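Local coordinates for enoyl-[acyl-carrier-protein] reductase [FMN] (Thermotoga maritima, PDB 5GVH) that probably reduces the enoyl-ACP double bond in fatty acid synthesis with NADH, using a bound flavin mononucleotide, at residues V136-M141 and V154-V159; I168-I173 and A189-T194. All blocks are in the same frame, centred on the assembly; numbering follows the deposited sequence.

Contact 1: V136-M141 and V154-V159. With FMN (flavin mononucleotide), chain C.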
loop_
_atom_site.group_PDB
_atom_site.type_symbol
_atom_site.label_atom_id
_atom_site.label_comp_id
_atom_site.label_asym_id
_atom_site.label_seq_id
_atom_site.Cartn_x
_atom_site.Cartn_y
_atom_site.Cartn_z
ATOM N N VAL A 136 -9.281 -9.567 13.436
ATOM C CA VAL A 136 -9.002 -9.805 12.027
ATOM C C VAL A 136 -7.648 -9.190 11.695
ATOM O O VAL A 136 -7.373 -8.043 12.067
ATOM C CB VAL A 136 -10.107 -9.205 11.137
ATOM C CG1 VAL A 136 -9.593 -8.973 9.764
ATOM C CG2 VAL A 136 -11.305 -10.127 11.084
ATOM N N ILE A 137 -6.802 -9.947 11.005
ATOM C CA ILE A 137 -5.558 -9.430 10.450
ATOM C C ILE A 137 -5.820 -9.031 9.004
ATOM O O ILE A 137 -6.052 -9.895 8.149
ATOM C CB ILE A 137 -4.435 -10.466 10.541
ATOM C CG1 ILE A 137 -4.047 -10.691 11.999
ATOM C CG2 ILE A 137 -3.221 -10.018 9.728
ATOM C CD1 ILE A 137 -3.376 -12.026 12.237
ATOM N N ALA A 138 -5.776 -7.726 8.721
ATOM C CA ALA A 138 -5.920 -7.214 7.359
ATOM C C ALA A 138 -4.534 -7.080 6.741
ATOM O O ALA A 138 -3.753 -6.207 7.137
ATOM C CB ALA A 138 -6.647 -5.872 7.347
ATOM N N GLU A 139 -4.227 -7.938 5.769
ATOM C CA GLU A 139 -2.882 -8.052 5.214
ATOM C C GLU A 139 -2.841 -7.501 3.791
ATOM O O GLU A 139 -3.431 -8.086 2.877
ATOM C CB GLU A 139 -2.403 -9.500 5.216
ATOM C CG GLU A 139 -0.950 -9.585 4.786
ATOM C CD GLU A 139 -0.522 -10.974 4.400
ATOM O OE1 GLU A 139 -0.860 -11.409 3.281
ATOM O OE2 GLU A 139 0.183 -11.617 5.199
ATOM N N GLY A 140 -2.106 -6.417 3.601
ATOM C CA GLY A 140 -1.964 -5.836 2.283
ATOM C C GLY A 140 -1.034 -6.638 1.394
ATOM O O GLY A 140 -0.270 -7.502 1.833
ATOM N N MET A 141 -1.093 -6.316 0.100
ATOM C CA MET A 141 -0.371 -7.067 -0.918
ATOM C C MET A 141 1.136 -6.833 -0.893
ATOM O O MET A 141 1.870 -7.582 -1.543
ATOM C CB MET A 141 -0.898 -6.697 -2.311
ATOM C CG MET A 141 -0.278 -5.408 -2.831
ATOM S SD MET A 141 -0.451 -5.253 -4.612
ATOM C CE MET A 141 -2.201 -5.019 -4.699
ATOM N N VAL A 154 -4.980 1.046 1.726
ATOM C CA VAL A 154 -6.412 1.013 1.465
ATOM C C VAL A 154 -7.118 -0.053 2.301
ATOM O O VAL A 154 -8.162 0.221 2.896
ATOM C CB VAL A 154 -6.664 0.811 -0.042
ATOM C CG1 VAL A 154 -8.136 0.550 -0.297
ATOM C CG2 VAL A 154 -6.212 2.034 -0.833
ATOM N N LEU A 155 -6.569 -1.275 2.383
ATOM C CA LEU A 155 -7.288 -2.375 3.033
ATOM C C LEU A 155 -7.571 -2.073 4.502
ATOM O O LEU A 155 -8.711 -2.220 4.960
ATOM C CB LEU A 155 -6.506 -3.679 2.905
ATOM C CG LEU A 155 -7.108 -4.950 3.498
ATOM C CD1 LEU A 155 -8.300 -5.449 2.689
ATOM C CD2 LEU A 155 -6.033 -6.007 3.594
ATOM N N VAL A 156 -6.549 -1.644 5.255
ATOM C CA VAL A 156 -6.731 -1.388 6.684
ATOM C C VAL A 156 -7.800 -0.327 6.906
ATOM O O VAL A 156 -8.632 -0.445 7.813
ATOM C CB VAL A 156 -5.397 -0.986 7.338
ATOM C CG1 VAL A 156 -5.601 -0.663 8.820
ATOM C CG2 VAL A 156 -4.374 -2.099 7.173
ATOM N N ASN A 157 -7.796 0.721 6.078
ATOM C CA ASN A 157 -8.806 1.767 6.195
ATOM C C ASN A 157 -10.208 1.191 6.026
ATOM O O ASN A 157 -11.062 1.324 6.913
ATOM C CB ASN A 157 -8.536 2.858 5.149
ATOM C CG ASN A 157 -9.370 4.099 5.369
ATOM O OD1 ASN A 157 -10.283 4.115 6.196
ATOM N ND2 ASN A 157 -9.063 5.155 4.620
ATOM N N LYS A 158 -10.448 0.522 4.893
ATOM C CA LYS A 158 -11.775 0.018 4.561
ATOM C C LYS A 158 -12.246 -1.067 5.540
ATOM O O LYS A 158 -13.409 -1.057 5.966
ATOM C CB LYS A 158 -11.762 -0.504 3.126
ATOM C CG LYS A 158 -13.071 -1.090 2.651
ATOM C CD LYS A 158 -14.175 -0.067 2.789
ATOM C CE LYS A 158 -15.487 -0.606 2.295
ATOM N NZ LYS A 158 -16.510 0.435 2.521
ATOM N N VAL A 159 -11.371 -2.009 5.914
ATOM C CA VAL A 159 -11.788 -3.079 6.829
ATOM C C VAL A 159 -12.190 -2.519 8.195
ATOM O O VAL A 159 -13.223 -2.906 8.748
ATOM C CB VAL A 159 -10.690 -4.154 6.950
ATOM C CG1 VAL A 159 -11.059 -5.173 8.037
ATOM C CG2 VAL A 159 -10.517 -4.873 5.621
HETATM N N1 FMN C . 1.300 -16.012 6.593
HETATM C C2 FMN C . 0.443 -17.072 6.851
HETATM O O2 FMN C . -0.749 -16.903 7.114
HETATM N N3 FMN C . 0.924 -18.352 6.813
HETATM C C4 FMN C . 2.246 -18.599 6.529
HETATM O O4 FMN C . 2.638 -19.766 6.497
HETATM C C4A FMN C . 3.109 -17.541 6.270
HETATM N N5 FMN C . 4.436 -17.789 5.982
HETATM C C5A FMN C . 5.300 -16.737 5.748
HETATM C C6 FMN C . 6.637 -17.008 5.477
HETATM C C7 FMN C . 7.524 -15.973 5.237
HETATM C C7M FMN C . 8.961 -16.292 4.940
HETATM C C8 FMN C . 7.073 -14.650 5.268
HETATM C C8M FMN C . 8.027 -13.520 4.996
HETATM C C9 FMN C . 5.732 -14.376 5.540
HETATM C C9A FMN C . 4.835 -15.421 5.784
HETATM N N10 FMN C . 3.495 -15.171 6.067
HETATM C C10 FMN C . 2.632 -16.232 6.303
HETATM C "C1'" FMN C . 2.983 -13.758 6.118
HETATM C "C2'" FMN C . 3.247 -13.173 7.504
HETATM O "O2'" FMN C . 2.458 -13.850 8.453
HETATM C "C3'" FMN C . 2.894 -11.694 7.591
HETATM O "O3'" FMN C . 1.490 -11.567 7.521
HETATM C "C4'" FMN C . 3.593 -10.867 6.518
HETATM O "O4'" FMN C . 4.967 -11.163 6.570
HETATM C "C5'" FMN C . 3.451 -9.371 6.774
HETATM O "O5'" FMN C . 4.215 -8.646 5.826
HETATM P P FMN C . 5.686 -8.036 6.135
HETATM O O1P FMN C . 5.864 -6.790 5.283
HETATM O O2P FMN C . 5.864 -7.692 7.593
HETATM O O3P FMN C . 6.724 -9.040 5.689
#
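L155 lays its CD2 methyl against the backbone and methyl of A138, where an outer helix packs on a strand of the TIM-barrel wall. Strand 136-139 and the helical segment 154-159 run roughly antiparallel, at 145°, with a closest approach of their axes of 7.9 Å, and the side chains that meet are all apolar. A chi1 of -179° sets CG of L155 beside its own carbonyl carbon and carries the branch over the end of the strand: L155 CD2 is 3.8 Å from A138 CB and 3.4 Å from E139 O. Next comes V156, whose CG2 approaches A138 CB at 4.4 Å and also packs on A169 of the neighbouring strand; a compact branched side chain suits this place between two strands. One turn beyond L155, V159 straddles two residues, its CG2 meeting A138 CB and its CG1 lying 4.4 Å from V136 CG1. A138 is short enough to sit beneath all three helix residues. E139 points away from the helix into the barrel, its extended chain carrying the carboxylate to the flavin's ribityl arm. Were E139 an alanine, the FMN O3' hydroxyl would probably lose its carboxylate acceptor, leaving the ribityl chain less firmly oriented. FMN O3' donates to E139 OE2 over 2.7 Å.

Contact 2: I168-I173 and A189-T194. With FMN (flavin mononucleotide), chain C.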
loop_
_atom_site.group_PDB
_atom_site.type_symbol
_atom_site.label_atom_id
_atom_site.label_comp_id
_atom_site.label_asym_id
_atom_site.label_seq_id
_atom_site.Cartn_x
_atom_site.Cartn_y
_atom_site.Cartn_z
ATOM N N ILE A 168 -6.066 -5.734 12.780
ATOM C CA ILE A 168 -4.618 -5.786 12.956
ATOM C C ILE A 168 -3.974 -5.620 11.586
ATOM O O ILE A 168 -4.130 -6.480 10.706
ATOM C CB ILE A 168 -4.168 -7.095 13.629
ATOM C CG1 ILE A 168 -4.914 -7.293 14.952
ATOM C CG2 ILE A 168 -2.669 -7.103 13.871
ATOM C CD1 ILE A 168 -4.581 -8.616 15.638
ATOM N N ALA A 169 -3.249 -4.529 11.408
ATOM C CA ALA A 169 -2.665 -4.225 10.114
ATOM C C ALA A 169 -1.433 -5.082 9.902
ATOM O O ALA A 169 -0.594 -5.192 10.799
ATOM C CB ALA A 169 -2.300 -2.742 10.032
ATOM N N ALA A 170 -1.316 -5.669 8.705
ATOM C CA ALA A 170 -0.154 -6.466 8.326
ATOM C C ALA A 170 0.271 -6.134 6.901
ATOM O O ALA A 170 -0.560 -5.829 6.038
ATOM C CB ALA A 170 -0.431 -7.974 8.439
ATOM N N GLY A 171 1.576 -6.221 6.651
ATOM C CA GLY A 171 2.087 -5.959 5.318
ATOM C C GLY A 171 2.687 -4.576 5.159
ATOM O O GLY A 171 1.974 -3.565 5.091
ATOM N N GLY A 172 4.015 -4.523 5.106
ATOM C CA GLY A 172 4.724 -3.270 4.966
ATOM C C GLY A 172 5.072 -2.562 6.259
ATOM O O GLY A 172 5.629 -1.455 6.196
ATOM N N ILE A 173 4.768 -3.147 7.431
ATOM C CA ILE A 173 5.072 -2.500 8.706
ATOM C C ILE A 173 6.437 -2.973 9.196
ATOM O O ILE A 173 6.657 -4.177 9.396
ATOM C CB ILE A 173 3.990 -2.775 9.767
ATOM C CG1 ILE A 173 2.648 -2.146 9.398
ATOM C CG2 ILE A 173 4.406 -2.145 11.076
ATOM C CD1 ILE A 173 1.681 -3.063 8.698
ATOM N N ALA A 189 -3.477 -2.749 16.280
ATOM C CA ALA A 189 -2.245 -3.497 16.494
ATOM C C ALA A 189 -1.617 -3.691 15.123
ATOM O O ALA A 189 -2.246 -3.412 14.100
ATOM C CB ALA A 189 -2.494 -4.848 17.192
ATOM N N VAL A 190 -0.370 -4.182 15.110
ATOM C CA VAL A 190 0.341 -4.485 13.872
ATOM C C VAL A 190 0.934 -5.884 13.942
ATOM O O VAL A 190 1.255 -6.397 15.018
ATOM C CB VAL A 190 1.446 -3.450 13.553
ATOM C CG1 VAL A 190 0.826 -2.050 13.331
ATOM C CG2 VAL A 190 2.525 -3.432 14.630
ATOM N N GLN A 191 1.052 -6.510 12.772
ATOM C CA GLN A 191 1.705 -7.801 12.605
ATOM C C GLN A 191 2.850 -7.659 11.604
ATOM O O GLN A 191 2.672 -7.089 10.519
ATOM C CB GLN A 191 0.700 -8.860 12.139
ATOM C CG GLN A 191 1.336 -10.100 11.524
ATOM C CD GLN A 191 0.315 -11.175 11.146
ATOM O OE1 GLN A 191 -0.255 -11.818 12.017
ATOM N NE2 GLN A 191 0.102 -11.383 9.844
ATOM N N MET A 192 4.020 -8.171 11.972
ATOM C CA MET A 192 5.220 -8.079 11.153
ATOM C C MET A 192 5.770 -9.474 10.897
ATOM O O MET A 192 5.697 -10.353 11.762
ATOM C CB MET A 192 6.299 -7.209 11.830
ATOM C CG MET A 192 5.988 -5.715 11.842
ATOM S SD MET A 192 7.199 -4.693 12.714
ATOM C CE MET A 192 6.368 -4.540 14.281
ATOM N N GLY A 193 6.306 -9.680 9.703
ATOM C CA GLY A 193 6.987 -10.920 9.404
ATOM C C GLY A 193 8.435 -10.682 9.046
ATOM O O GLY A 193 9.332 -11.136 9.765
ATOM N N THR A 194 8.670 -9.950 7.945
ATOM C CA THR A 194 10.030 -9.708 7.462
ATOM C C THR A 194 10.885 -9.011 8.515
ATOM O O THR A 194 12.062 -9.341 8.674
ATOM C CB THR A 194 10.005 -8.886 6.161
ATOM O OG1 THR A 194 9.160 -9.518 5.185
ATOM C CG2 THR A 194 11.417 -8.744 5.561
HETATM N N1 FMN C . 1.300 -16.012 6.593
HETATM C C2 FMN C . 0.443 -17.072 6.851
HETATM O O2 FMN C . -0.749 -16.903 7.114
HETATM N N3 FMN C . 0.924 -18.352 6.813
HETATM C C4 FMN C . 2.246 -18.599 6.529
HETATM O O4 FMN C . 2.638 -19.766 6.497
HETATM C C4A FMN C . 3.109 -17.541 6.270
HETATM N N5 FMN C . 4.436 -17.789 5.982
HETATM C C5A FMN C . 5.300 -16.737 5.748
HETATM C C6 FMN C . 6.637 -17.008 5.477
HETATM C C7 FMN C . 7.524 -15.973 5.237
HETATM C C7M FMN C . 8.961 -16.292 4.940
HETATM C C8 FMN C . 7.073 -14.650 5.268
HETATM C C8M FMN C . 8.027 -13.520 4.996
HETATM C C9 FMN C . 5.732 -14.376 5.540
HETATM C C9A FMN C . 4.835 -15.421 5.784
HETATM N N10 FMN C . 3.495 -15.171 6.067
HETATM C C10 FMN C . 2.632 -16.232 6.303
HETATM C "C1'" FMN C . 2.983 -13.758 6.118
HETATM C "C2'" FMN C . 3.247 -13.173 7.504
HETATM O "O2'" FMN C . 2.458 -13.850 8.453
HETATM C "C3'" FMN C . 2.894 -11.694 7.591
HETATM O "O3'" FMN C . 1.490 -11.567 7.521
HETATM C "C4'" FMN C . 3.593 -10.867 6.518
HETATM O "O4'" FMN C . 4.967 -11.163 6.570
HETATM C "C5'" FMN C . 3.451 -9.371 6.774
HETATM O "O5'" FMN C . 4.215 -8.646 5.826
HETATM P P FMN C . 5.686 -8.036 6.135
HETATM O O1P FMN C . 5.864 -6.790 5.283
HETATM O O2P FMN C . 5.864 -7.692 7.593
HETATM O O3P FMN C . 6.724 -9.040 5.689
HETATM O O HOH W 1 3.896 -5.899 8.304
#
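One water is gripped from both strand ends: it accepts from the backbone N of G171, 2.9 Å away, and from I173 N, and it sits 2.8 Å from Q191 O while also meeting the phosphate oxygen O2P of FMN. It thus fills in where two neighbouring parallel strands of the TIM barrel part company, at the end of the beta-alpha-beta unit whose crossover is helix 176-184. Earlier along their course the strands cross at -31° and pair directly: A169 N donates to A189 O at 3.1 Å, and Q191 N to A169 O at 2.9 Å. The loops beyond form a phosphate cup from backbone N-H groups, as is common after the last two strands of such barrels. G172 N reaches FMN O1P at 2.9 Å, G193 N gives O2P a nearly straight bond (172°), and T194, at the start of helix 194-197, offers both N and OG1 to O3P. Glycines suit these turns: G171 and G172 have backbone angles at which a side chain would strike the preceding carbonyl, and at G193 a CB would collide with O4' of the flavin. On the side away from the cofactor, I173 folds back into apolar packing, its CG2 touching V190 CB and lying 4.0 Å from M192 CG, with the isoleucine and methionine side chains crossing at about a right angle. Q191 faces the barrel interior; with CG anti to N (chi1 162°) its extended chain passes A170 CB, and Q191 NE2 makes a weak, bent bond to FMN O3' at 2.7 Å.

How the contacts relate
Following the chain, strand 136-139 comes first, and contact 1 closes a 12-residue connection when helix 152-162 folds back on its outer side. The chain then turns straight into strand 167-170, the next strand of the barrel sheet. Contact 2 closes later, after helix 176-184, bringing in strand 190-192 on the other flank of 167-170. The two contacts are in series, neither enclosing the other, and meet where 136-139 of contact 1 adjoins 167-170 of contact 2: V136 and A138 probably hydrogen-bond to I168. Together they fix three adjacent strands, with helices 152-162 and 176-184 packed on the outside and FMN-binding residues E139 and Q191 inside. Both touch the second subunit, through M141 and I173 among others.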